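Local coordinates for cobalamin biosynthesis protein CobN (Mycobacterium tuberculosis, PDB 7C6O) that serves as the large, catalytic subunit of cobaltochelatase, which probably inserts cobalt into the corrin ring in the ATP-dependent metal-insertion step of cobalamin biosynthesis, at residues Ala549-His554 and Arg813-Arg818; Pro585-Phe590 and Glu809-Ala814. All coordinates share one frame; numbering follows the deposited sequence.

Contact 1 (Ala549-His554 and Arg813-Arg818); sequences AHAVVH and RALDGR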
# COMPACT_ATOMS: atom_id res chain seq x y z
N ALA A 549 -25.83 -2.87 -9.69
CA ALA A 549 -25.45 -2.50 -8.33
C ALA A 549 -25.21 -1.00 -8.22
O ALA A 549 -24.63 -0.37 -9.11
CB ALA A 549 -24.19 -3.25 -7.92
N HIS A 550 -25.66 -0.42 -7.11
CA HIS A 550 -25.28 0.95 -6.78
C HIS A 550 -23.86 1.02 -6.23
O HIS A 550 -23.20 2.06 -6.37
CB HIS A 550 -26.27 1.55 -5.78
CG HIS A 550 -27.62 1.80 -6.37
ND1 HIS A 550 -28.71 1.00 -6.09
CD2 HIS A 550 -28.06 2.75 -7.22
CE1 HIS A 550 -29.77 1.45 -6.75
NE2 HIS A 550 -29.40 2.52 -7.44
N ALA A 551 -23.38 -0.05 -5.61
CA ALA A 551 -22.03 -0.08 -5.06
C ALA A 551 -21.59 -1.52 -4.87
O ALA A 551 -22.41 -2.44 -4.74
CB ALA A 551 -21.94 0.68 -3.74
N VAL A 552 -20.28 -1.71 -4.84
CA VAL A 552 -19.65 -3.00 -4.54
C VAL A 552 -18.99 -2.89 -3.17
O VAL A 552 -18.29 -1.90 -2.89
CB VAL A 552 -18.63 -3.40 -5.62
CG1 VAL A 552 -17.94 -4.71 -5.24
CG2 VAL A 552 -19.30 -3.50 -6.98
N VAL A 553 -19.22 -3.88 -2.32
CA VAL A 553 -18.50 -4.03 -1.06
C VAL A 553 -17.65 -5.29 -1.17
O VAL A 553 -18.19 -6.39 -1.34
CB VAL A 553 -19.46 -4.11 0.14
CG1 VAL A 553 -18.67 -4.29 1.43
CG2 VAL A 553 -20.34 -2.87 0.22
N HIS A 554 -16.34 -5.13 -1.09
CA HIS A 554 -15.43 -6.27 -1.06
C HIS A 554 -14.97 -6.51 0.37
O HIS A 554 -14.46 -5.60 1.03
CB HIS A 554 -14.22 -6.07 -1.97
CG HIS A 554 -13.48 -7.34 -2.24
ND1 HIS A 554 -13.59 -8.04 -3.42
CD2 HIS A 554 -12.64 -8.06 -1.46
CE1 HIS A 554 -12.84 -9.13 -3.36
NE2 HIS A 554 -12.25 -9.16 -2.18
N ARG A 813 -22.38 4.46 5.97
CA ARG A 813 -22.19 5.84 5.53
C ARG A 813 -21.61 5.88 4.12
O ARG A 813 -22.02 6.71 3.30
CB ARG A 813 -21.28 6.60 6.50
CG ARG A 813 -21.89 6.84 7.88
CD ARG A 813 -21.04 7.82 8.71
NE ARG A 813 -21.03 9.17 8.13
CZ ARG A 813 -19.95 9.76 7.63
NH1 ARG A 813 -18.78 9.15 7.64
NH2 ARG A 813 -20.05 10.99 7.12
N ALA A 814 -20.64 5.01 3.83
CA ALA A 814 -20.04 4.98 2.51
C ALA A 814 -21.06 4.55 1.45
O ALA A 814 -21.07 5.10 0.34
CB ALA A 814 -18.83 4.04 2.50
N LEU A 815 -21.92 3.59 1.78
CA LEU A 815 -22.99 3.19 0.88
C LEU A 815 -23.98 4.33 0.65
O LEU A 815 -24.70 4.32 -0.36
CB LEU A 815 -23.73 1.97 1.44
CG LEU A 815 -23.01 0.63 1.33
CD1 LEU A 815 -23.66 -0.40 2.23
CD2 LEU A 815 -23.00 0.16 -0.12
N ASP A 816 -24.02 5.30 1.55
CA ASP A 816 -24.85 6.49 1.43
C ASP A 816 -24.12 7.65 0.77
O ASP A 816 -24.67 8.75 0.70
CB ASP A 816 -25.35 6.92 2.81
CG ASP A 816 -26.85 6.93 2.91
OD1 ASP A 816 -27.44 5.84 3.00
OD2 ASP A 816 -27.43 8.04 2.89
N GLY A 817 -22.90 7.43 0.29
CA GLY A 817 -22.16 8.48 -0.37
C GLY A 817 -21.71 9.60 0.53
O GLY A 817 -21.59 10.74 0.08
N ARG A 818 -21.47 9.32 1.80
CA ARG A 818 -20.98 10.34 2.71
C ARG A 818 -19.46 10.34 2.73
O ARG A 818 -18.81 9.40 2.25
CB ARG A 818 -21.54 10.11 4.12
CG ARG A 818 -23.05 10.03 4.14
CD ARG A 818 -23.63 10.38 5.49
NE ARG A 818 -25.09 10.48 5.44
CZ ARG A 818 -25.76 11.61 5.30
NH1 ARG A 818 -25.11 12.77 5.19
NH2 ARG A 818 -27.09 11.60 5.27

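Contact 2 (Pro585-Phe590 and Glu809-Ala814); sequences PLIYPF and EQVLRA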
# COMPACT_ATOMS: atom_id res chain seq x y z
N PRO A 585 -18.88 2.26 -7.64
CA PRO A 585 -18.27 2.58 -6.35
C PRO A 585 -17.84 1.32 -5.63
O PRO A 585 -18.54 0.31 -5.63
CB PRO A 585 -19.39 3.31 -5.60
CG PRO A 585 -20.30 3.83 -6.68
CD PRO A 585 -20.25 2.78 -7.76
N LEU A 586 -16.66 1.37 -5.01
CA LEU A 586 -16.08 0.23 -4.31
C LEU A 586 -15.79 0.61 -2.87
O LEU A 586 -15.01 1.53 -2.61
CB LEU A 586 -14.80 -0.25 -5.01
CG LEU A 586 -14.01 -1.38 -4.34
CD1 LEU A 586 -14.85 -2.63 -4.19
CD2 LEU A 586 -12.73 -1.68 -5.12
N ILE A 587 -16.43 -0.09 -1.94
CA ILE A 587 -16.25 0.10 -0.51
C ILE A 587 -15.58 -1.15 0.04
O ILE A 587 -16.01 -2.27 -0.27
CB ILE A 587 -17.59 0.38 0.19
CG1 ILE A 587 -18.25 1.62 -0.43
CG2 ILE A 587 -17.38 0.56 1.69
CD1 ILE A 587 -19.73 1.71 -0.17
N TYR A 588 -14.53 -0.97 0.84
CA TYR A 588 -13.53 -2.01 1.04
C TYR A 588 -13.07 -2.05 2.49
O TYR A 588 -12.08 -1.39 2.86
CB TYR A 588 -12.34 -1.78 0.11
CG TYR A 588 -11.64 -3.01 -0.42
CD1 TYR A 588 -11.50 -4.16 0.35
CD2 TYR A 588 -11.09 -3.01 -1.70
CE1 TYR A 588 -10.84 -5.28 -0.15
CE2 TYR A 588 -10.44 -4.11 -2.21
CZ TYR A 588 -10.31 -5.24 -1.43
OH TYR A 588 -9.65 -6.33 -1.95
N PRO A 589 -13.76 -2.80 3.35
CA PRO A 589 -13.23 -3.03 4.71
C PRO A 589 -11.85 -3.66 4.63
O PRO A 589 -11.62 -4.61 3.88
CB PRO A 589 -14.26 -3.98 5.33
CG PRO A 589 -15.53 -3.70 4.57
CD PRO A 589 -15.10 -3.39 3.17
N PHE A 590 -10.91 -3.11 5.40
CA PHE A 590 -9.51 -3.46 5.19
C PHE A 590 -8.73 -3.39 6.49
O PHE A 590 -8.89 -2.45 7.27
CB PHE A 590 -8.87 -2.53 4.15
CG PHE A 590 -7.93 -3.24 3.23
CD1 PHE A 590 -6.63 -3.51 3.63
CD2 PHE A 590 -8.34 -3.64 1.98
CE1 PHE A 590 -5.76 -4.17 2.78
CE2 PHE A 590 -7.48 -4.30 1.12
CZ PHE A 590 -6.19 -4.57 1.52
N GLU A 809 -21.03 1.01 10.81
CA GLU A 809 -21.70 2.28 10.54
C GLU A 809 -21.01 3.04 9.42
O GLU A 809 -21.68 3.67 8.59
CB GLU A 809 -21.76 3.12 11.81
CG GLU A 809 -22.58 4.40 11.68
CD GLU A 809 -23.97 4.14 11.11
OE1 GLU A 809 -24.30 4.72 10.05
OE2 GLU A 809 -24.72 3.34 11.71
N GLN A 810 -19.68 2.98 9.36
CA GLN A 810 -18.96 3.70 8.32
C GLN A 810 -19.13 3.04 6.96
O GLN A 810 -19.10 3.72 5.93
CB GLN A 810 -17.48 3.83 8.68
CG GLN A 810 -17.19 4.84 9.79
CD GLN A 810 -17.44 6.28 9.37
OE1 GLN A 810 -17.57 6.58 8.18
NE2 GLN A 810 -17.51 7.18 10.34
N VAL A 811 -19.30 1.71 6.92
CA VAL A 811 -19.66 1.06 5.66
C VAL A 811 -21.02 1.54 5.19
O VAL A 811 -21.22 1.81 4.00
CB VAL A 811 -19.62 -0.48 5.82
CG1 VAL A 811 -20.19 -1.15 4.58
CG2 VAL A 811 -18.20 -0.96 6.09
N LEU A 812 -21.97 1.68 6.12
CA LEU A 812 -23.29 2.19 5.76
C LEU A 812 -23.21 3.65 5.31
O LEU A 812 -23.90 4.05 4.36
CB LEU A 812 -24.25 2.05 6.94
CG LEU A 812 -24.55 0.61 7.37
CD1 LEU A 812 -25.51 0.58 8.55
CD2 LEU A 812 -25.10 -0.19 6.21
N ARG A 813 -22.38 4.46 5.97
CA ARG A 813 -22.19 5.84 5.53
C ARG A 813 -21.61 5.88 4.12
O ARG A 813 -22.02 6.71 3.30
CB ARG A 813 -21.28 6.60 6.50
CG ARG A 813 -21.89 6.84 7.88
CD ARG A 813 -21.04 7.82 8.71
NE ARG A 813 -21.03 9.17 8.13
CZ ARG A 813 -19.95 9.76 7.63
NH1 ARG A 813 -18.78 9.15 7.64
NH2 ARG A 813 -20.05 10.99 7.12
N ALA A 814 -20.64 5.01 3.83
CA ALA A 814 -20.04 4.98 2.51
C ALA A 814 -21.06 4.55 1.45
O ALA A 814 -21.07 5.10 0.34
CB ALA A 814 -18.83 4.04 2.50

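Contact 1 (Ala549-His554 and Arg813-Arg818)
The torsions of L815 and V553 aim one methyl of each at the other. In L815, chi1 of -75° sets CG opposite the carbonyl carbon, and the chain then extends through CD1 while CD2 branches off to face the strand. V553 carries CG1 opposite its backbone N (chi1 179°), which places CG2 beside that nitrogen and on the side of L815. The single methyl CD2 makes both contacts: it lies 3.8 Å from CB of A551 and 4.0 Å from CG2 of V553. The side chains of V553 and L815 cross at about a right angle, so they meet through these methyls rather than along their lengths. Strand alternation explains the spacing, since A551 and V553 point toward the helix and V552 points away. The contact is buried and wholly apolar, and buries 101 Å², both sides summed.

At G817 the chain departs from helical geometry in a Schellman motif. This residue adopts a positive phi of 69°, R818 N bonds R813 O at 3.1 Å, and G817 N bonds A814 O at 3.0 Å. Basic side chains take up carbonyls at this turn, K367 bonding L815 O and R360 bonding those of D816 and G817. Strand 551-555 runs between parallel strands 369-373 and 586-591, and L815 of helix 807-815 also reaches I587 of the latter.

Contact 2 (Pro585-Phe590 and Glu809-Ala814)
On the helix whose V811 and A814 pack against I587 and P589, R813 NH1 is gripped by two acceptors, OE1 of Q810 one turn earlier and the backbone O of F819. The NH1 to Q810 OE1 bond is 2.9 Å long and moderately bent (N-H...O 146°). OE1 lies almost in the guanidinium plane, while the donor is tilted from the amide carbonyl plane. A salt bridge from NH2 to D280 further limits rotation of the group, whose end leads away from the strand.

Between the two segments the contacts are apolar packing. Strand 586-590 and helix 809-814 run nearly antiparallel, at 167°, with their axes 9.3 Å apart: a helix layered on the parallel part of a mixed beta-sheet, as in alpha/beta folds. The link from strand 586-591 to its neighbour 608-612 runs through helix 595-604, so helix 807-815, arriving some 200 residues later, is not that crossover. I587 makes most of the contact. With chi1 at -58°, CG1 stands opposite the carbonyl carbon and CG2 opposite the backbone N, and both branches approach A814 CB, CG1 at 3.8 Å and CG2 at 3.9 Å. CD1 reaches farther, to 3.7 Å from CB of A814 and 3.5 Å from its carbonyl carbon, abutting the helix backbone. One turn earlier on the helix, V811 CG2 meets P589 CG at 4.1 Å, the two side chains crossing at about a right angle.

Overall arrangement
Contacts 1 and 2 are adjacent parts of one buried interface, their centres about 6 Å apart, in which helix 807-815 covers neighbouring parallel strands of a single sheet. Both are apolar across the interface and engage two strand residues, but contact 2, burying 177 Å² against 101 Å², draws on V811 and A814, one turn apart, and contact 1 on L815 alone. The strands are joined directly: V552 O to I587 N and V552 N to P585 O, each 2.8 Å, are probable hydrogen bonds. The polar side-chain chemistry differs: contact 1 has a helix-end turn whose carbonyls meet K367 and R360, contact 2 an arginine held by Q810, F819 and D280.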